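Local coordinates for protein Tas1 (Pseudomonas aeruginosa, PDB 6OX6) that is a type VI secretion toxin that pyrophosphorylates adenosine nucleotides to make (p)ppApp, draining ADP and ATP from competitor cells, at residues L343-T351 with I362-K373; P398-W409 with I422-Y430. One frame throughout, in Å; residues are numbered along the deposited sequence. Where two conformers were deposited one is given.

Contact 1: residues L343-T351 with I362-K373. With ACT (acetate ion), chain I; ACT (acetate ion), chain E.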
loop_
_atom_site.group_PDB
_atom_site.type_symbol
_atom_site.label_atom_id
_atom_site.label_comp_id
_atom_site.label_asym_id
_atom_site.label_seq_id
_atom_site.Cartn_x
_atom_site.Cartn_y
_atom_site.Cartn_z
ATOM N N LEU A 343 -7.772 0.581 9.693
ATOM C CA LEU A 343 -6.767 1.165 10.565
ATOM C C LEU A 343 -6.784 2.693 10.575
ATOM O O LEU A 343 -5.966 3.286 11.269
ATOM C CB LEU A 343 -5.377 0.676 10.154
ATOM C CG LEU A 343 -5.175 -0.853 10.052
ATOM C CD1 LEU A 343 -3.657 -1.159 9.868
ATOM C CD2 LEU A 343 -5.726 -1.606 11.213
ATOM N N GLY A 344 -7.674 3.341 9.832
ATOM C CA GLY A 344 -7.842 4.786 9.952
ATOM C C GLY A 344 -6.726 5.627 9.374
ATOM O O GLY A 344 -6.679 6.840 9.627
ATOM N N TYR A 345 -5.854 5.038 8.568
ATOM C CA TYR A 345 -4.783 5.795 7.950
ATOM C C TYR A 345 -5.351 6.686 6.837
ATOM O O TYR A 345 -6.445 6.444 6.317
ATOM C CB TYR A 345 -3.718 4.822 7.414
ATOM C CG TYR A 345 -2.499 5.467 6.762
ATOM C CD1 TYR A 345 -2.211 5.239 5.426
ATOM C CD2 TYR A 345 -1.659 6.308 7.485
ATOM C CE1 TYR A 345 -1.100 5.831 4.812
ATOM C CE2 TYR A 345 -0.548 6.897 6.897
ATOM C CZ TYR A 345 -0.277 6.643 5.560
ATOM O OH TYR A 345 0.800 7.216 4.946
ATOM N N SER A 346 -4.629 7.766 6.513
ATOM C CA SER A 346 -4.978 8.583 5.352
ATOM C C SER A 346 -3.713 8.968 4.598
ATOM O O SER A 346 -2.634 9.066 5.178
ATOM C CB SER A 346 -5.774 9.853 5.735
ATOM O OG SER A 346 -5.125 10.571 6.770
ATOM N N GLY A 347 -3.852 9.167 3.296
ATOM C CA GLY A 347 -2.707 9.391 2.436
ATOM C C GLY A 347 -3.055 9.032 1.004
ATOM O O GLY A 347 -4.170 8.626 0.693
ATOM N N VAL A 348 -2.067 9.183 0.131
ATOM C CA VAL A 348 -2.240 8.905 -1.289
ATOM C C VAL A 348 -1.179 7.920 -1.715
ATOM O O VAL A 348 -0.016 8.041 -1.316
ATOM C CB VAL A 348 -2.139 10.177 -2.154
ATOM C CG1 VAL A 348 -2.137 9.823 -3.662
ATOM C CG2 VAL A 348 -3.249 11.105 -1.804
ATOM N N ASN A 349 -1.576 6.957 -2.538
ATOM C CA ASN A 349 -0.635 6.076 -3.210
ATOM C C ASN A 349 -0.977 6.054 -4.692
ATOM O O ASN A 349 -2.146 6.107 -5.077
ATOM C CB ASN A 349 -0.660 4.653 -2.608
ATOM C CG ASN A 349 0.545 3.825 -3.013
ATOM O OD1 ASN A 349 1.443 4.301 -3.713
ATOM N ND2 ASN A 349 0.594 2.585 -2.533
ATOM N N SER A 350 0.045 6.001 -5.524
ATOM C CA SER A 350 -0.202 5.986 -6.946
ATOM C C SER A 350 0.831 5.101 -7.605
ATOM O O SER A 350 1.945 4.924 -7.098
ATOM C CB SER A 350 -0.157 7.393 -7.538
ATOM O OG SER A 350 1.170 7.876 -7.558
ATOM N N THR A 351 0.452 4.562 -8.749
ATOM C CA THR A 351 1.309 3.706 -9.546
ATOM C C THR A 351 1.432 4.336 -10.912
ATOM O O THR A 351 0.413 4.633 -11.550
ATOM C CB THR A 351 0.722 2.299 -9.682
ATOM O OG1 THR A 351 0.490 1.760 -8.379
ATOM C CG2 THR A 351 1.672 1.390 -10.466
ATOM N N ILE A 362 4.539 6.326 -6.467
ATOM C CA ILE A 362 4.700 7.640 -5.845
ATOM C C ILE A 362 3.647 7.812 -4.754
ATOM O O ILE A 362 2.446 7.888 -5.045
ATOM C CB ILE A 362 4.601 8.783 -6.857
ATOM C CG1 ILE A 362 5.684 8.665 -7.919
ATOM C CG2 ILE A 362 4.769 10.081 -6.117
ATOM C CD1 ILE A 362 5.523 9.675 -9.060
ATOM N N GLN A 363 4.091 7.925 -3.510
ATOM C CA GLN A 363 3.188 8.155 -2.391
ATOM C C GLN A 363 3.187 9.627 -2.024
ATOM O O GLN A 363 4.182 10.326 -2.212
ATOM C CB GLN A 363 3.608 7.352 -1.169
ATOM C CG GLN A 363 3.516 5.871 -1.346
ATOM C CD GLN A 363 3.873 5.172 -0.072
ATOM O OE1 GLN A 363 5.044 4.987 0.242
ATOM N NE2 GLN A 363 2.874 4.841 0.703
ATOM N N VAL A 364 2.077 10.085 -1.462
ATOM C CA VAL A 364 1.936 11.473 -1.050
ATOM C C VAL A 364 1.268 11.499 0.310
ATOM O O VAL A 364 0.298 10.769 0.550
ATOM C CB VAL A 364 1.105 12.312 -2.048
ATOM C CG1 VAL A 364 1.350 13.764 -1.785
ATOM C CG2 VAL A 364 1.434 11.960 -3.519
ATOM N N ASN A 365 1.760 12.365 1.186
ATOM C CA ASN A 365 1.142 12.526 2.498
ATOM C C ASN A 365 1.654 13.814 3.110
ATOM O O ASN A 365 2.587 14.436 2.598
ATOM C CB ASN A 365 1.448 11.350 3.432
ATOM C CG ASN A 365 0.226 10.922 4.236
ATOM O OD1 ASN A 365 -0.608 11.756 4.594
ATOM N ND2 ASN A 365 0.095 9.625 4.488
ATOM N N SER A 366 1.029 14.200 4.222
ATOM C CA SER A 366 1.425 15.365 4.986
ATOM C C SER A 366 2.505 15.010 6.006
ATOM O O SER A 366 2.715 13.833 6.335
ATOM C CB SER A 366 0.215 15.951 5.704
ATOM O OG SER A 366 -0.367 14.981 6.553
ATOM N N PRO A 367 3.219 16.014 6.522
ATOM C CA PRO A 367 4.175 15.725 7.604
ATOM C C PRO A 367 3.505 15.156 8.846
ATOM O O PRO A 367 4.091 14.293 9.516
ATOM C CB PRO A 367 4.827 17.093 7.885
ATOM C CG PRO A 367 4.561 17.924 6.652
ATOM C CD PRO A 367 3.239 17.437 6.130
ATOM N N GLU A 368 2.285 15.589 9.156
ATOM C CA GLU A 368 1.621 15.107 10.362
ATOM C C GLU A 368 1.349 13.612 10.274
ATOM O O GLU A 368 1.549 12.873 11.247
ATOM C CB GLU A 368 0.317 15.878 10.599
ATOM C CG GLU A 368 0.522 17.342 10.973
ATOM C CD GLU A 368 1.057 18.208 9.815
ATOM O OE1 GLU A 368 1.028 17.749 8.649
ATOM O OE2 GLU A 368 1.519 19.348 10.071
HETATM N N MSE A 369 0.886 13.163 9.113
HETATM C CA MSE A 369 0.568 11.760 8.909
HETATM C C MSE A 369 1.794 10.894 8.959
HETATM O O MSE A 369 1.738 9.776 9.515
HETATM C CB MSE A 369 -0.107 11.593 7.552
HETATM C CG MSE A 369 -1.568 12.023 7.613
HETATM SE SE MSE A 369 -2.435 11.186 9.171
HETATM C CE MSE A 369 -2.075 9.305 8.708
ATOM N N ILE A 370 2.897 11.374 8.396
ATOM C CA ILE A 370 4.146 10.612 8.371
ATOM C C ILE A 370 4.749 10.530 9.766
ATOM O O ILE A 370 5.225 9.473 10.196
ATOM C CB ILE A 370 5.125 11.232 7.368
ATOM C CG1 ILE A 370 4.676 10.863 5.943
ATOM C CG2 ILE A 370 6.578 10.728 7.679
ATOM C CD1 ILE A 370 5.191 11.781 4.869
ATOM N N TYR A 371 4.750 11.647 10.489
ATOM C CA TYR A 371 5.120 11.631 11.895
ATOM C C TYR A 371 4.345 10.559 12.645
ATOM O O TYR A 371 4.910 9.778 13.419
ATOM C CB TYR A 371 4.845 13.007 12.507
ATOM C CG TYR A 371 5.177 13.096 13.961
ATOM C CD1 TYR A 371 4.179 13.148 14.927
ATOM C CD2 TYR A 371 6.496 13.130 14.377
ATOM C CE1 TYR A 371 4.498 13.235 16.280
ATOM C CE2 TYR A 371 6.828 13.206 15.707
ATOM C CZ TYR A 371 5.823 13.256 16.651
ATOM O OH TYR A 371 6.177 13.334 17.973
ATOM N N ALA A 372 3.042 10.501 12.397
ATOM C CA ALA A 372 2.188 9.585 13.135
ATOM C C ALA A 372 2.506 8.140 12.797
ATOM O O ALA A 372 2.573 7.287 13.693
ATOM C CB ALA A 372 0.727 9.897 12.832
ATOM N N LYS A 373 2.715 7.850 11.518
ATOM C CA LYS A 373 2.816 6.470 11.088
ATOM C C LYS A 373 4.213 5.887 11.286
ATOM O O LYS A 373 4.343 4.758 11.769
ATOM C CB LYS A 373 2.417 6.355 9.620
ATOM C CG LYS A 373 2.713 4.982 9.038
ATOM C CD LYS A 373 2.399 4.970 7.541
ATOM C CE LYS A 373 2.881 3.685 6.897
ATOM N NZ LYS A 373 2.558 3.646 5.456
HETATM C C ACT I . 4.081 6.656 3.942
HETATM O O ACT I . 3.714 5.445 3.890
HETATM O OXT ACT I . 5.064 7.157 4.562
HETATM C CH3 ACT I . 3.184 7.664 3.110
HETATM C C ACT E . -0.195 2.439 1.634
HETATM O O ACT E . -0.478 1.864 0.523
HETATM O OXT ACT E . 0.619 3.384 1.870
HETATM C CH3 ACT E . -0.966 1.904 2.875
HETATM O O HOH W 1 -3.521 12.157 4.915
#

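Contact 2: residues P398-W409 with I422-Y430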
loop_
_atom_site.group_PDB
_atom_site.type_symbol
_atom_site.label_atom_id
_atom_site.label_comp_id
_atom_site.label_asym_id
_atom_site.label_seq_id
_atom_site.Cartn_x
_atom_site.Cartn_y
_atom_site.Cartn_z
ATOM N N PRO A 398 2.011 11.192 20.783
ATOM C CA PRO A 398 3.351 10.670 20.517
ATOM C C PRO A 398 3.426 10.174 19.080
ATOM O O PRO A 398 2.464 9.627 18.538
ATOM C CB PRO A 398 3.506 9.533 21.531
ATOM C CG PRO A 398 2.098 9.236 22.005
ATOM C CD PRO A 398 1.386 10.542 21.946
ATOM N N GLY A 399 4.544 10.423 18.443
ATOM C CA GLY A 399 4.698 10.002 17.068
ATOM C C GLY A 399 5.010 8.525 16.962
ATOM O O GLY A 399 5.361 7.858 17.937
ATOM N N GLY A 400 4.851 8.005 15.749
ATOM C CA GLY A 400 5.458 6.740 15.392
ATOM C C GLY A 400 4.717 5.487 15.790
ATOM O O GLY A 400 5.289 4.398 15.682
ATOM N N GLN A 401 3.480 5.591 16.240
ATOM C CA GLN A 401 2.723 4.419 16.661
ATOM C C GLN A 401 2.007 3.724 15.506
ATOM O O GLN A 401 1.693 2.529 15.623
ATOM C CB GLN A 401 1.686 4.828 17.724
ATOM C CG GLN A 401 2.304 5.516 18.933
ATOM C CD GLN A 401 3.402 4.661 19.513
ATOM O OE1 GLN A 401 3.130 3.599 20.088
ATOM N NE2 GLN A 401 4.658 5.073 19.309
ATOM N N GLY A 402 1.747 4.441 14.405
ATOM C CA GLY A 402 0.898 3.897 13.349
ATOM C C GLY A 402 1.406 2.581 12.784
ATOM O O GLY A 402 0.651 1.608 12.669
ATOM N N HIS A 403 2.678 2.545 12.376
ATOM C CA HIS A 403 3.237 1.323 11.803
ATOM C C HIS A 403 3.235 0.166 12.792
ATOM O O HIS A 403 3.176 -0.988 12.365
ATOM C CB HIS A 403 4.658 1.567 11.291
ATOM C CG HIS A 403 5.703 1.614 12.374
ATOM N ND1 HIS A 403 6.560 0.561 12.637
ATOM C CD2 HIS A 403 6.031 2.592 13.253
ATOM C CE1 HIS A 403 7.360 0.888 13.637
ATOM N NE2 HIS A 403 7.056 2.113 14.037
ATOM N N LYS A 404 3.218 0.476 14.084
ATOM C CA LYS A 404 3.173 -0.549 15.117
ATOM C C LYS A 404 1.837 -1.290 15.049
ATOM O O LYS A 404 1.803 -2.520 15.002
ATOM C CB LYS A 404 3.364 0.071 16.502
ATOM C CG LYS A 404 4.791 0.504 16.796
ATOM C CD LYS A 404 4.900 1.156 18.164
ATOM C CE LYS A 404 5.989 0.504 19.001
ATOM N NZ LYS A 404 7.293 0.466 18.283
ATOM N N TYR A 405 0.738 -0.538 15.046
ATOM C CA TYR A 405 -0.595 -1.131 14.968
ATOM C C TYR A 405 -0.756 -1.937 13.680
ATOM O O TYR A 405 -1.408 -2.988 13.667
ATOM C CB TYR A 405 -1.673 -0.037 15.028
ATOM C CG TYR A 405 -1.706 0.800 16.288
ATOM C CD1 TYR A 405 -1.838 0.210 17.533
ATOM C CD2 TYR A 405 -1.662 2.193 16.218
ATOM C CE1 TYR A 405 -1.908 0.988 18.692
ATOM C CE2 TYR A 405 -1.716 2.983 17.361
ATOM C CZ TYR A 405 -1.835 2.377 18.590
ATOM O OH TYR A 405 -1.895 3.165 19.716
ATOM N N TYR A 406 -0.206 -1.436 12.574
ATOM C CA TYR A 406 -0.303 -2.173 11.323
ATOM C C TYR A 406 0.368 -3.538 11.455
ATOM O O TYR A 406 -0.221 -4.564 11.090
ATOM C CB TYR A 406 0.299 -1.342 10.188
ATOM C CG TYR A 406 0.580 -2.145 8.950
ATOM C CD1 TYR A 406 -0.440 -2.542 8.111
ATOM C CD2 TYR A 406 1.872 -2.531 8.643
ATOM C CE1 TYR A 406 -0.164 -3.322 6.974
ATOM C CE2 TYR A 406 2.152 -3.286 7.517
ATOM C CZ TYR A 406 1.129 -3.678 6.693
ATOM O OH TYR A 406 1.425 -4.425 5.581
ATOM N N GLU A 407 1.556 -3.578 12.071
ATOM C CA GLU A 407 2.295 -4.829 12.216
ATOM C C GLU A 407 1.525 -5.823 13.078
ATOM O O GLU A 407 1.433 -7.007 12.741
ATOM C CB GLU A 407 3.677 -4.559 12.816
ATOM C CG GLU A 407 4.628 -3.785 11.895
ATOM C CD GLU A 407 5.749 -3.013 12.646
ATOM O OE1 GLU A 407 5.920 -3.189 13.891
ATOM O OE2 GLU A 407 6.459 -2.223 11.965
ATOM N N ASP A 408 0.957 -5.361 14.196
ATOM C CA ASP A 408 0.152 -6.250 15.039
ATOM C C ASP A 408 -1.119 -6.732 14.330
ATOM O O ASP A 408 -1.571 -7.865 14.542
ATOM C CB ASP A 408 -0.209 -5.530 16.334
ATOM C CG ASP A 408 1.033 -5.182 17.176
ATOM O OD1 ASP A 408 2.128 -5.717 16.894
ATOM O OD2 ASP A 408 0.896 -4.364 18.110
ATOM N N TRP A 409 -1.732 -5.874 13.514
ATOM C CA TRP A 409 -2.971 -6.252 12.843
ATOM C C TRP A 409 -2.703 -7.193 11.681
ATOM O O TRP A 409 -3.439 -8.171 11.489
ATOM C CB TRP A 409 -3.698 -4.995 12.361
ATOM C CG TRP A 409 -5.040 -5.224 11.742
ATOM C CD1 TRP A 409 -6.247 -5.351 12.402
ATOM C CD2 TRP A 409 -5.337 -5.327 10.339
ATOM N NE1 TRP A 409 -7.266 -5.503 11.479
ATOM C CE2 TRP A 409 -6.733 -5.501 10.218
ATOM C CE3 TRP A 409 -4.556 -5.278 9.174
ATOM C CZ2 TRP A 409 -7.361 -5.638 8.992
ATOM C CZ3 TRP A 409 -5.188 -5.410 7.954
ATOM C CH2 TRP A 409 -6.571 -5.595 7.870
ATOM N N ILE A 422 -7.468 -3.957 17.864
ATOM C CA ILE A 422 -6.267 -3.277 17.376
ATOM C C ILE A 422 -6.639 -2.222 16.348
ATOM O O ILE A 422 -6.135 -1.090 16.375
ATOM C CB ILE A 422 -5.277 -4.311 16.811
ATOM C CG1 ILE A 422 -4.925 -5.321 17.911
ATOM C CG2 ILE A 422 -4.002 -3.632 16.299
ATOM C CD1 ILE A 422 -3.999 -6.428 17.436
ATOM N N ALA A 423 -7.548 -2.562 15.446
ATOM C CA ALA A 423 -7.969 -1.599 14.448
ATOM C C ALA A 423 -8.606 -0.373 15.097
ATOM O O ALA A 423 -8.380 0.760 14.655
ATOM C CB ALA A 423 -8.937 -2.277 13.480
ATOM N N GLU A 424 -9.369 -0.574 16.175
ATOM C CA GLU A 424 -9.987 0.557 16.855
ATOM C C GLU A 424 -8.936 1.478 17.467
ATOM O O GLU A 424 -9.061 2.700 17.377
ATOM C CB GLU A 424 -10.971 0.075 17.924
ATOM C CG GLU A 424 -11.879 1.168 18.462
ATOM C CD GLU A 424 -13.136 0.602 19.111
ATOM O OE1 GLU A 424 -13.738 1.283 19.980
ATOM O OE2 GLU A 424 -13.507 -0.543 18.755
ATOM N N LYS A 425 -7.882 0.893 18.027
ATOM C CA LYS A 425 -6.806 1.667 18.632
ATOM C C LYS A 425 -6.059 2.484 17.585
ATOM O O LYS A 425 -5.593 3.589 17.862
ATOM C CB LYS A 425 -5.831 0.741 19.364
ATOM C CG LYS A 425 -6.497 -0.245 20.310
ATOM C CD LYS A 425 -6.517 0.287 21.733
ATOM C CE LYS A 425 -7.031 -0.760 22.708
ATOM N NZ LYS A 425 -6.009 -1.805 22.987
ATOM N N SER A 426 -5.951 1.935 16.379
ATOM C CA SER A 426 -5.248 2.606 15.286
ATOM C C SER A 426 -6.059 3.775 14.753
ATOM O O SER A 426 -5.523 4.881 14.573
ATOM C CB SER A 426 -4.940 1.596 14.183
ATOM O OG SER A 426 -4.216 2.212 13.119
ATOM N N ARG A 427 -7.375 3.581 14.594
ATOM C CA ARG A 427 -8.236 4.654 14.111
ATOM C C ARG A 427 -8.287 5.787 15.119
ATOM O O ARG A 427 -8.214 6.965 14.744
ATOM C CB ARG A 427 -9.656 4.140 13.859
ATOM C CG ARG A 427 -9.766 3.152 12.710
ATOM C CD ARG A 427 -11.240 2.934 12.307
ATOM N NE ARG A 427 -12.025 2.382 13.405
ATOM C CZ ARG A 427 -12.069 1.081 13.710
ATOM N NH1 ARG A 427 -11.384 0.194 12.983
ATOM N NH2 ARG A 427 -12.819 0.663 14.723
ATOM N N ALA A 428 -8.405 5.446 16.403
ATOM C CA ALA A 428 -8.422 6.489 17.426
ATOM C C ALA A 428 -7.108 7.267 17.422
ATOM O O ALA A 428 -7.094 8.489 17.618
ATOM C CB ALA A 428 -8.696 5.866 18.792
ATOM N N TYR A 429 -5.992 6.580 17.161
ATOM C CA TYR A 429 -4.699 7.258 17.154
ATOM C C TYR A 429 -4.620 8.242 16.003
ATOM O O TYR A 429 -4.341 9.431 16.203
ATOM C CB TYR A 429 -3.572 6.219 17.069
ATOM C CG TYR A 429 -2.176 6.797 16.917
ATOM C CD1 TYR A 429 -1.499 7.373 18.006
ATOM C CD2 TYR A 429 -1.509 6.712 15.698
ATOM C CE1 TYR A 429 -0.199 7.878 17.853
ATOM C CE2 TYR A 429 -0.233 7.221 15.538
ATOM C CZ TYR A 429 0.408 7.804 16.602
ATOM O OH TYR A 429 1.687 8.276 16.383
ATOM N N TYR A 430 -4.853 7.764 14.785
ATOM C CA TYR A 430 -4.767 8.644 13.625
ATOM C C TYR A 430 -5.801 9.751 13.671
ATOM O O TYR A 430 -5.558 10.830 13.127
ATOM C CB TYR A 430 -4.958 7.848 12.350
ATOM C CG TYR A 430 -3.721 7.098 11.918
ATOM C CD1 TYR A 430 -2.469 7.729 11.869
ATOM C CD2 TYR A 430 -3.799 5.763 11.543
ATOM C CE1 TYR A 430 -1.320 7.028 11.440
ATOM C CE2 TYR A 430 -2.663 5.069 11.089
ATOM C CZ TYR A 430 -1.442 5.712 11.050
ATOM O OH TYR A 430 -0.343 4.987 10.599
HETATM O O HOH W 2 -1.950 1.385 11.602
#

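Contact 1: residues L343-T351 with I362-K373
Tyr-345 carries its ring beside its own carbonyl carbon (chi1 -179°), which puts it against the flank of helix 367-373, between Met-369 and Lys-373. The selenomethionine Met-369, bent at chi2 and chi3, brings CE to 3.3 Å from Tyr-345 CD2. Fully extended, Lys-373 crosses the tyrosine side chain at about a right angle, its CD 3.6 Å from Tyr-345 CE2; its NZ bonds one of two acetate ions, probably from the crystallisation liquor, 2.7 Å from its O. Tyr-345 and Asn-365 approach from opposite directions, ring and amide planes 66° apart. Asn-365 ND2 donates to Ser-346 O (2.9 Å) in the carbonyl plane, on a lone pair, and weakly to Tyr-345 OH. Asn-365 OD1 accepts from Ser-366 N and from a water that also bonds Ser-346 OG, which Arg-434 bonds too.

Beyond lies the antiparallel hairpin 347-353 and 359-365, central in the mixed sheet of this alarmone-synthetase-like toxin. Val-348 N bonds Val-364 O at 2.9 Å, their side chains side by side against helix 319-328. On that face Ser-350 OG donates to Ile-362 O (2.8 Å). Gln-363 and Asn-349 cross obliquely on the other, Gln-363 CG 3.5 Å from Asn-349 OD1.

Contact 2: residues P398-W409 with I422-Y430
An antiparallel helix pair near the C-terminus, 402-410 against 419-435, makes this contact, the axes of the short segments passing 9.5 Å apart at a crossing angle of -164°. In the middle, Tyr-405 CB touches Ser-426 CB at 3.7 Å, and one face of the tyrosine ring covers the backbone from Lys-425 C to Ser-426 N, with Ser-426 CA making an off-centre CH-pi contact. The ring's edge is turned to the face of Tyr-429 in an offset edge-to-face pair, planes at 64° and centroids 5.8 Å apart.

Tyr-429, its ring swung away from its backbone N (chi1 174°), reaches to the 398-401 segment that leads into the helix. Gln-401 CB sits over a face of this ring, 3.7 Å from its centroid, while Pro-398 O lies at its edge. Tyr-429 OH is within bonding distance of Pro-398 O at 2.7 Å, and Ala-372 O is a second possible acceptor. Gly-402 lets the helices close up here: Tyr-430 OH comes to 3.2 Å from Gly-402 CA.

A water joins the pair, donating to Gly-402 O and Ser-426 OG; the latter also bonds Leu-343 O. Ile-422 CG2 lies 3.8 Å from the backbone Tyr-405 O and against Trp-409 CB, while CD1 reaches Asp-408, and Ala-423 CB meets the indole obliquely. The Trp-409 ring receives a cation-pi contact from Lys-5 of the immunity protein chain.

Overall arrangement
Contact 1 lies deep, its centre about 6 Å from the centre of the chain, and the centre of contact 2 is about 16 Å out, where several residues are exposed. Strand pairing and side-chain amide hydrogen bonds dominate in 343-351 with 362-373; aromatic and apolar packing dominates between 398-409 and 422-430, with few polar links. Their centres are about 13 Å apart and they touch directly: Leu-343 O is 2.8 Å from Ser-426 OG, and Lys-373 O is 2.8 Å from His-403 N, both probable hydrogen bonds. Tyr-430 also packs on Lys-373 and meets the Tyr-345 ring, joining the helix pair to the sheet side. The immunity protein reaches both contacts.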